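Local coordinates for protein cell division inhibitor SulA (Pseudomonas aeruginosa, PDB 1OFU) that probably inhibits cell division in the SOS response by binding FtsZ one-to-one and blocking its polymerization, at residues R25-S28 with E29-D32; H47-L50 with R51-L55; S75-A78 with L79-R83. All coordinates share one frame; numbering follows the deposited sequence.

Interaction 1. Residues R25-S28 with E29-D32; sequences RELS and EEQD
Glu29 and Glu30 turn back onto Glu26 and Leu27 where helix 13-28 runs out and the chain sets off toward strand 35-39, a helix-to-strand exit in a parallel alpha/beta fold. The helix winds more tightly in its last turn. Glu29 N donates to Glu26 O at 3.0 Å, and Glu30 N to Leu27 O at 3.1 Å, the second nearly straight at 167°. Both span three residues, as in a 3-10 turn. The four-residue bond of a regular alpha-helix survives only weakly, from Glu29 N to Arg25 O at 3.5 Å.

Ser28 supplies a side-chain bond. Its hydroxyl sits between its own N and carbonyl carbon (chi1 74°), which carries OG back over the preceding turn to donate to Arg25 O at 2.6 Å. The same OG accepts from Asn56 N, so a small residue able both to give and to take suits this buried place.

Apolar contact is modest. Leu27 CD2 comes within 4.4 Å of Glu30 CG, while buried Leu27 packs against Leu36 and Thr86 of neighbouring strands, as befits a residue on the sheet-facing side of the helix.

The charged ends look elsewhere. Arg25 probably bonds Ala53 O through NH2, and its NH1 makes a salt bridge with Glu26 OE2 of the second subunit. Glu26 OE1 lies 5.7 Å from Glu30 OE1; Arg25 of the second subunit makes a long, weak ion pair with Glu26 OE1 and could only partly offset these like charges. Glutamates suit this outer surface, where Glu29 is exposed. Bent at chi2 (-64°), the Glu30 side chain curls so that OE2 accepts a weak bond from Gln31 N at 3.2 Å.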
loop_
_atom_site.group_PDB
_atom_site.type_symbol
_atom_site.label_atom_id
_atom_site.label_comp_id
_atom_site.label_asym_id
_atom_site.label_seq_id
_atom_site.Cartn_x
_atom_site.Cartn_y
_atom_site.Cartn_z
ATOM N N ARG D 25 6.609 -0.693 -0.325
ATOM C CA ARG D 25 5.876 -1.744 0.366
ATOM C C ARG D 25 5.104 -2.562 -0.677
ATOM O O ARG D 25 5.195 -3.786 -0.722
ATOM C CB ARG D 25 4.942 -1.084 1.386
ATOM C CG ARG D 25 4.167 -1.999 2.314
ATOM C CD ARG D 25 3.859 -1.260 3.624
ATOM N NE ARG D 25 3.307 0.079 3.409
ATOM C CZ ARG D 25 3.708 1.178 4.052
ATOM N NH1 ARG D 25 3.146 2.350 3.787
ATOM N NH2 ARG D 25 4.672 1.120 4.962
ATOM N N GLU D 26 4.364 -1.866 -1.532
ATOM C CA GLU D 26 3.582 -2.499 -2.588
ATOM C C GLU D 26 4.491 -3.300 -3.519
ATOM O O GLU D 26 4.224 -4.464 -3.826
ATOM C CB GLU D 26 2.834 -1.419 -3.385
ATOM C CG GLU D 26 2.045 -1.938 -4.580
ATOM C CD GLU D 26 0.666 -2.453 -4.206
ATOM O OE1 GLU D 26 -0.027 -2.989 -5.099
ATOM O OE2 GLU D 26 0.271 -2.318 -3.027
ATOM N N LEU D 27 5.566 -2.670 -3.979
ATOM C CA LEU D 27 6.506 -3.343 -4.864
ATOM C C LEU D 27 7.078 -4.616 -4.239
ATOM O O LEU D 27 7.231 -5.633 -4.916
ATOM C CB LEU D 27 7.650 -2.401 -5.234
ATOM C CG LEU D 27 7.299 -1.316 -6.247
ATOM C CD1 LEU D 27 8.500 -0.411 -6.456
ATOM C CD2 LEU D 27 6.869 -1.970 -7.563
ATOM N N SER D 28 7.383 -4.567 -2.948
ATOM C CA SER D 28 7.952 -5.733 -2.285
ATOM C C SER D 28 7.001 -6.929 -2.281
ATOM O O SER D 28 7.425 -8.064 -2.051
ATOM C CB SER D 28 8.354 -5.391 -0.847
ATOM O OG SER D 28 7.226 -5.267 -0.003
ATOM N N GLU D 29 5.722 -6.681 -2.549
ATOM C CA GLU D 29 4.728 -7.754 -2.554
ATOM C C GLU D 29 4.287 -8.187 -3.956
ATOM O O GLU D 29 3.343 -8.964 -4.091
ATOM C CB GLU D 29 3.485 -7.324 -1.767
ATOM C CG GLU D 29 3.725 -6.947 -0.305
ATOM C CD GLU D 29 4.022 -8.146 0.589
ATOM O OE1 GLU D 29 3.892 -9.300 0.125
ATOM O OE2 GLU D 29 4.377 -7.929 1.767
ATOM N N GLU D 30 4.964 -7.694 -4.991
ATOM C CA GLU D 30 4.603 -8.029 -6.370
ATOM C C GLU D 30 4.323 -9.505 -6.645
ATOM O O GLU D 30 5.039 -10.390 -6.184
ATOM C CB GLU D 30 5.679 -7.527 -7.337
ATOM C CG GLU D 30 5.440 -6.110 -7.824
ATOM C CD GLU D 30 4.162 -5.987 -8.643
ATOM O OE1 GLU D 30 3.760 -4.847 -8.962
ATOM O OE2 GLU D 30 3.559 -7.032 -8.974
ATOM N N GLN D 31 3.273 -9.763 -7.416
ATOM C CA GLN D 31 2.903 -11.131 -7.755
ATOM C C GLN D 31 4.014 -11.842 -8.529
ATOM O O GLN D 31 4.205 -13.044 -8.372
ATOM C CB GLN D 31 1.593 -11.134 -8.552
ATOM C CG GLN D 31 0.411 -10.593 -7.751
ATOM C CD GLN D 31 -0.903 -10.631 -8.511
ATOM O OE1 GLN D 31 -1.047 -10.007 -9.565
ATOM N NE2 GLN D 31 -1.876 -11.364 -7.973
ATOM N N ASP D 32 4.751 -11.103 -9.356
ATOM C CA ASP D 32 5.851 -11.692 -10.117
ATOM C C ASP D 32 6.874 -12.247 -9.125
ATOM O O ASP D 32 7.528 -11.487 -8.409
ATOM C CB ASP D 32 6.504 -10.634 -11.017
ATOM C CG ASP D 32 7.702 -11.174 -11.782
ATOM O OD1 ASP D 32 8.226 -10.452 -12.661
ATOM O OD2 ASP D 32 8.127 -12.317 -11.503
#

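Interaction 2. Residues H47-L50 with R51-L55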
loop_
_atom_site.group_PDB
_atom_site.type_symbol
_atom_site.label_atom_id
_atom_site.label_comp_id
_atom_site.label_asym_id
_atom_site.label_seq_id
_atom_site.Cartn_x
_atom_site.Cartn_y
_atom_site.Cartn_z
ATOM N N HIS D 47 18.304 -0.527 6.848
ATOM C CA HIS D 47 17.590 -1.786 6.902
ATOM C C HIS D 47 16.454 -1.671 7.911
ATOM O O HIS D 47 15.406 -2.297 7.750
ATOM C CB HIS D 47 18.541 -2.923 7.294
ATOM C CG HIS D 47 19.402 -3.404 6.167
ATOM N ND1 HIS D 47 19.727 -4.733 5.995
ATOM C CD2 HIS D 47 20.008 -2.735 5.158
ATOM C CE1 HIS D 47 20.496 -4.862 4.929
ATOM N NE2 HIS D 47 20.683 -3.665 4.404
ATOM N N GLU D 48 16.657 -0.859 8.945
ATOM C CA GLU D 48 15.631 -0.673 9.962
ATOM C C GLU D 48 14.432 0.095 9.427
ATOM O O GLU D 48 13.287 -0.250 9.714
ATOM C CB GLU D 48 16.201 0.054 11.180
ATOM C CG GLU D 48 16.294 -0.840 12.404
ATOM C CD GLU D 48 14.990 -1.581 12.683
ATOM O OE1 GLU D 48 13.968 -0.915 12.955
ATOM O OE2 GLU D 48 14.985 -2.830 12.625
ATOM N N TRP D 49 14.692 1.139 8.649
ATOM C CA TRP D 49 13.604 1.920 8.083
ATOM C C TRP D 49 12.782 1.022 7.168
ATOM O O TRP D 49 11.555 1.044 7.206
ATOM C CB TRP D 49 14.137 3.104 7.267
ATOM C CG TRP D 49 13.033 3.961 6.692
ATOM C CD1 TRP D 49 12.412 5.014 7.300
ATOM C CD2 TRP D 49 12.384 3.793 5.421
ATOM N NE1 TRP D 49 11.416 5.513 6.491
ATOM C CE2 TRP D 49 11.378 4.783 5.333
ATOM C CE3 TRP D 49 12.552 2.901 4.354
ATOM C CZ2 TRP D 49 10.542 4.908 4.214
ATOM C CZ3 TRP D 49 11.718 3.025 3.238
ATOM C CH2 TRP D 49 10.727 4.024 3.180
ATOM N N LEU D 50 13.468 0.234 6.347
ATOM C CA LEU D 50 12.813 -0.662 5.398
ATOM C C LEU D 50 11.930 -1.693 6.085
ATOM O O LEU D 50 10.847 -2.031 5.590
ATOM C CB LEU D 50 13.864 -1.359 4.526
ATOM C CG LEU D 50 14.565 -0.422 3.539
ATOM C CD1 LEU D 50 15.751 -1.121 2.898
ATOM C CD2 LEU D 50 13.568 0.035 2.480
ATOM N N ARG D 51 12.397 -2.201 7.222
ATOM C CA ARG D 51 11.614 -3.169 7.972
ATOM C C ARG D 51 10.422 -2.461 8.608
ATOM O O ARG D 51 9.311 -2.991 8.603
ATOM C CB ARG D 51 12.467 -3.841 9.053
ATOM C CG ARG D 51 13.508 -4.819 8.507
ATOM C CD ARG D 51 13.969 -5.797 9.580
ATOM N NE ARG D 51 14.826 -5.184 10.590
ATOM C CZ ARG D 51 16.084 -4.808 10.379
ATOM N NH1 ARG D 51 16.790 -4.259 11.360
ATOM N NH2 ARG D 51 16.639 -4.983 9.188
ATOM N N ARG D 52 10.647 -1.265 9.153
ATOM C CA ARG D 52 9.561 -0.511 9.767
ATOM C C ARG D 52 8.549 -0.065 8.713
ATOM O O ARG D 52 7.371 0.105 9.012
ATOM C CB ARG D 52 10.088 0.712 10.520
ATOM C CG ARG D 52 10.820 0.394 11.813
ATOM C CD ARG D 52 10.722 1.559 12.792
ATOM N NE ARG D 52 11.356 1.260 14.073
ATOM C CZ ARG D 52 12.671 1.252 14.276
ATOM N NH1 ARG D 52 13.503 1.531 13.280
ATOM N NH2 ARG D 52 13.157 0.960 15.475
ATOM N N ALA D 53 9.008 0.134 7.479
ATOM C CA ALA D 53 8.103 0.533 6.405
ATOM C C ALA D 53 7.214 -0.655 6.033
ATOM O O ALA D 53 6.352 -0.551 5.166
ATOM C CB ALA D 53 8.890 0.991 5.203
ATOM N N GLY D 54 7.441 -1.790 6.686
ATOM C CA GLY D 54 6.641 -2.975 6.431
ATOM C C GLY D 54 6.894 -3.707 5.127
ATOM O O GLY D 54 6.034 -4.461 4.672
ATOM N N LEU D 55 8.055 -3.512 4.509
ATOM C CA LEU D 55 8.329 -4.208 3.257
ATOM C C LEU D 55 8.455 -5.709 3.516
ATOM O O LEU D 55 8.772 -6.131 4.627
ATOM C CB LEU D 55 9.630 -3.708 2.611
ATOM C CG LEU D 55 9.919 -2.215 2.424
ATOM C CD1 LEU D 55 10.897 -2.060 1.274
ATOM C CD2 LEU D 55 8.652 -1.446 2.126
HETATM O O HOH W 1 19.365 -6.186 8.620
#
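A single carboxylate, that of Glu48, lies between two arginines, Arg51 and Arg52, one turn further on, in a helix that closes with a Schellman motif. OE2 of Glu48 forms a salt bridge with Arg51 NH1 at 2.6 Å, the carboxylate and guanidinium planes turned 67° apart. The hydrogen bond within it is weak because it is bent, at 123°. OE1 makes a second salt bridge, with Arg52 NH1, although the position of OE1 is less certain. Long, flexible arginines can reach back along the helix to share one acid.

Helix 47-52 is the crossover helix between strands 35-39 and 60-63. It stops at Gly54, whose positive phi is easy without a side chain; beyond it, Leu55 N returns weakly to Leu50 O at 3.3 Å. The turn also brings Leu55 CD1 within 3.6 Å of Leu50 CD2, two buried leucines on the side facing Leu62 and Ile60.

On another flank the Trp49 ring, its CG anti to the backbone N (chi1 -178°), receives Ala53 CB over a face: a CH-pi contact, 4.0 Å from the six-membered ring's centroid. Arg51 NH2 also bonds the backbone of another protein's chain, and a water 3.0 Å from His47 ND1 accepts weakly from this same NH2.

Interaction 3. Residues S75-A78 with L79-R83; sequences SCEA and LRLGR
The FtsZ-binding region 78-83 starts on the last turn of helix 68-80, where Arg80 and Leu81 both reach back to Glu77. OE1 of Glu77 makes a salt bridge with Arg80 NH2 at 2.7 Å, the two planar groups standing almost perpendicular. OE2 meets Leu81 CD1 in a van der Waals touch at 3.2 Å and makes a long, weak ion pair with a basic side chain of another protein's chain. The bend of Glu77 at chi2 (57°) swings the carboxylate along the surface toward Arg80 and Leu81. The Arg80 guanidinium lies with one face toward Cys76 O, 3.6 Å above the plane.

Alpha-helical bonding continues through Leu81 N, which donates to Glu77 O at 2.9 Å; Gly82 N then bonds Leu79 O, three residues back. Gly82 is the first residue to leave helical torsions, with positive phi (62°), which costs little without a CB. The buried side faces the sheet: Ala78 is small enough to sit close to Val87 and Ile39, and Leu79 also covers Val87. Leu81 and Arg83 instead pack on a chain of another protein. Arg83 NH2 donates almost straight (173°) to Leu81 O, in the guanidinium plane at 3.0 Å.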
loop_
_atom_site.group_PDB
_atom_site.type_symbol
_atom_site.label_atom_id
_atom_site.label_comp_id
_atom_site.label_asym_id
_atom_site.label_seq_id
_atom_site.Cartn_x
_atom_site.Cartn_y
_atom_site.Cartn_z
ATOM N N SER D 75 22.878 -1.093 -11.586
ATOM C CA SER D 75 21.445 -1.102 -11.885
ATOM C C SER D 75 21.148 -1.821 -13.199
ATOM O O SER D 75 20.260 -2.671 -13.264
ATOM C CB SER D 75 20.893 0.325 -11.951
ATOM O OG SER D 75 21.015 0.989 -10.703
ATOM N N CYS D 76 21.892 -1.480 -14.247
ATOM C CA CYS D 76 21.681 -2.100 -15.551
ATOM C C CYS D 76 21.946 -3.597 -15.482
ATOM O O CYS D 76 21.241 -4.391 -16.101
ATOM C CB CYS D 76 22.599 -1.470 -16.598
ATOM S SG CYS D 76 22.314 0.297 -16.889
ATOM N N GLU D 77 22.961 -3.975 -14.713
ATOM C CA GLU D 77 23.324 -5.376 -14.573
ATOM C C GLU D 77 22.212 -6.185 -13.912
ATOM O O GLU D 77 21.824 -7.243 -14.411
ATOM C CB GLU D 77 24.618 -5.498 -13.767
ATOM C CG GLU D 77 25.374 -6.775 -14.041
ATOM C CD GLU D 77 25.720 -6.934 -15.511
ATOM O OE1 GLU D 77 26.437 -6.064 -16.045
ATOM O OE2 GLU D 77 25.271 -7.924 -16.131
ATOM N N ALA D 78 21.700 -5.685 -12.789
ATOM C CA ALA D 78 20.627 -6.363 -12.066
ATOM C C ALA D 78 19.374 -6.477 -12.937
ATOM O O ALA D 78 18.633 -7.456 -12.851
ATOM C CB ALA D 78 20.311 -5.609 -10.771
ATOM N N LEU D 79 19.128 -5.465 -13.766
ATOM C CA LEU D 79 17.969 -5.486 -14.660
ATOM C C LEU D 79 18.227 -6.540 -15.726
ATOM O O LEU D 79 17.400 -7.413 -15.987
ATOM C CB LEU D 79 17.791 -4.123 -15.334
ATOM C CG LEU D 79 17.238 -2.989 -14.468
ATOM C CD1 LEU D 79 17.642 -1.647 -15.048
ATOM C CD2 LEU D 79 15.732 -3.115 -14.379
ATOM N N ARG D 80 19.403 -6.432 -16.328
ATOM C CA ARG D 80 19.868 -7.324 -17.383
ATOM C C ARG D 80 19.724 -8.801 -17.004
ATOM O O ARG D 80 19.177 -9.595 -17.768
ATOM C CB ARG D 80 21.329 -6.987 -17.667
ATOM C CG ARG D 80 21.925 -7.544 -18.928
ATOM C CD ARG D 80 23.289 -6.907 -19.107
ATOM N NE ARG D 80 23.174 -5.451 -19.162
ATOM C CZ ARG D 80 24.105 -4.605 -18.730
ATOM N NH1 ARG D 80 23.910 -3.295 -18.828
ATOM N NH2 ARG D 80 25.223 -5.065 -18.186
ATOM N N LEU D 81 20.218 -9.154 -15.819
ATOM C CA LEU D 81 20.167 -10.528 -15.319
ATOM C C LEU D 81 18.745 -11.052 -15.195
ATOM O O LEU D 81 18.525 -12.262 -15.105
ATOM C CB LEU D 81 20.875 -10.617 -13.962
ATOM C CG LEU D 81 22.404 -10.715 -13.939
ATOM C CD1 LEU D 81 23.027 -9.843 -15.004
ATOM C CD2 LEU D 81 22.894 -10.315 -12.564
ATOM N N GLY D 82 17.784 -10.134 -15.170
ATOM C CA GLY D 82 16.384 -10.514 -15.088
ATOM C C GLY D 82 15.929 -11.283 -13.865
ATOM O O GLY D 82 14.962 -12.048 -13.930
ATOM N N ARG D 83 16.596 -11.080 -12.738
ATOM C CA ARG D 83 16.205 -11.786 -11.528
ATOM C C ARG D 83 15.290 -10.944 -10.634
ATOM O O ARG D 83 14.777 -11.423 -9.620
ATOM C CB ARG D 83 17.449 -12.217 -10.749
ATOM C CG ARG D 83 17.282 -13.578 -10.117
ATOM C CD ARG D 83 18.205 -14.616 -10.730
ATOM N NE ARG D 83 18.525 -14.363 -12.131
ATOM C CZ ARG D 83 19.285 -15.164 -12.875
ATOM N NH1 ARG D 83 19.793 -16.274 -12.352
ATOM N NH2 ARG D 83 19.559 -14.849 -14.135
#

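Overall arrangement
All three contacts lie at the C-terminal ends of helices that lead back toward the parallel sheet. Interactions 1 and 2, with centres about 14 Å apart, touch directly: Leu55, at the close of 47-55, packs its CD2 3.3 Å from Arg25 N, and Arg25 NH2 probably bonds Ala53 O, joining one helix end to the next. Interaction 3 stands apart, its centre about 17 Å from that of interaction 1 and about 24 Å from that of interaction 2, which lies across the chain's centre. It overlaps FtsZ-binding region 78-83. Residues of interactions 2 and 3 meet another protein's chain, whereas Arg25 and Glu26 of interaction 1 meet a second copy of SulA.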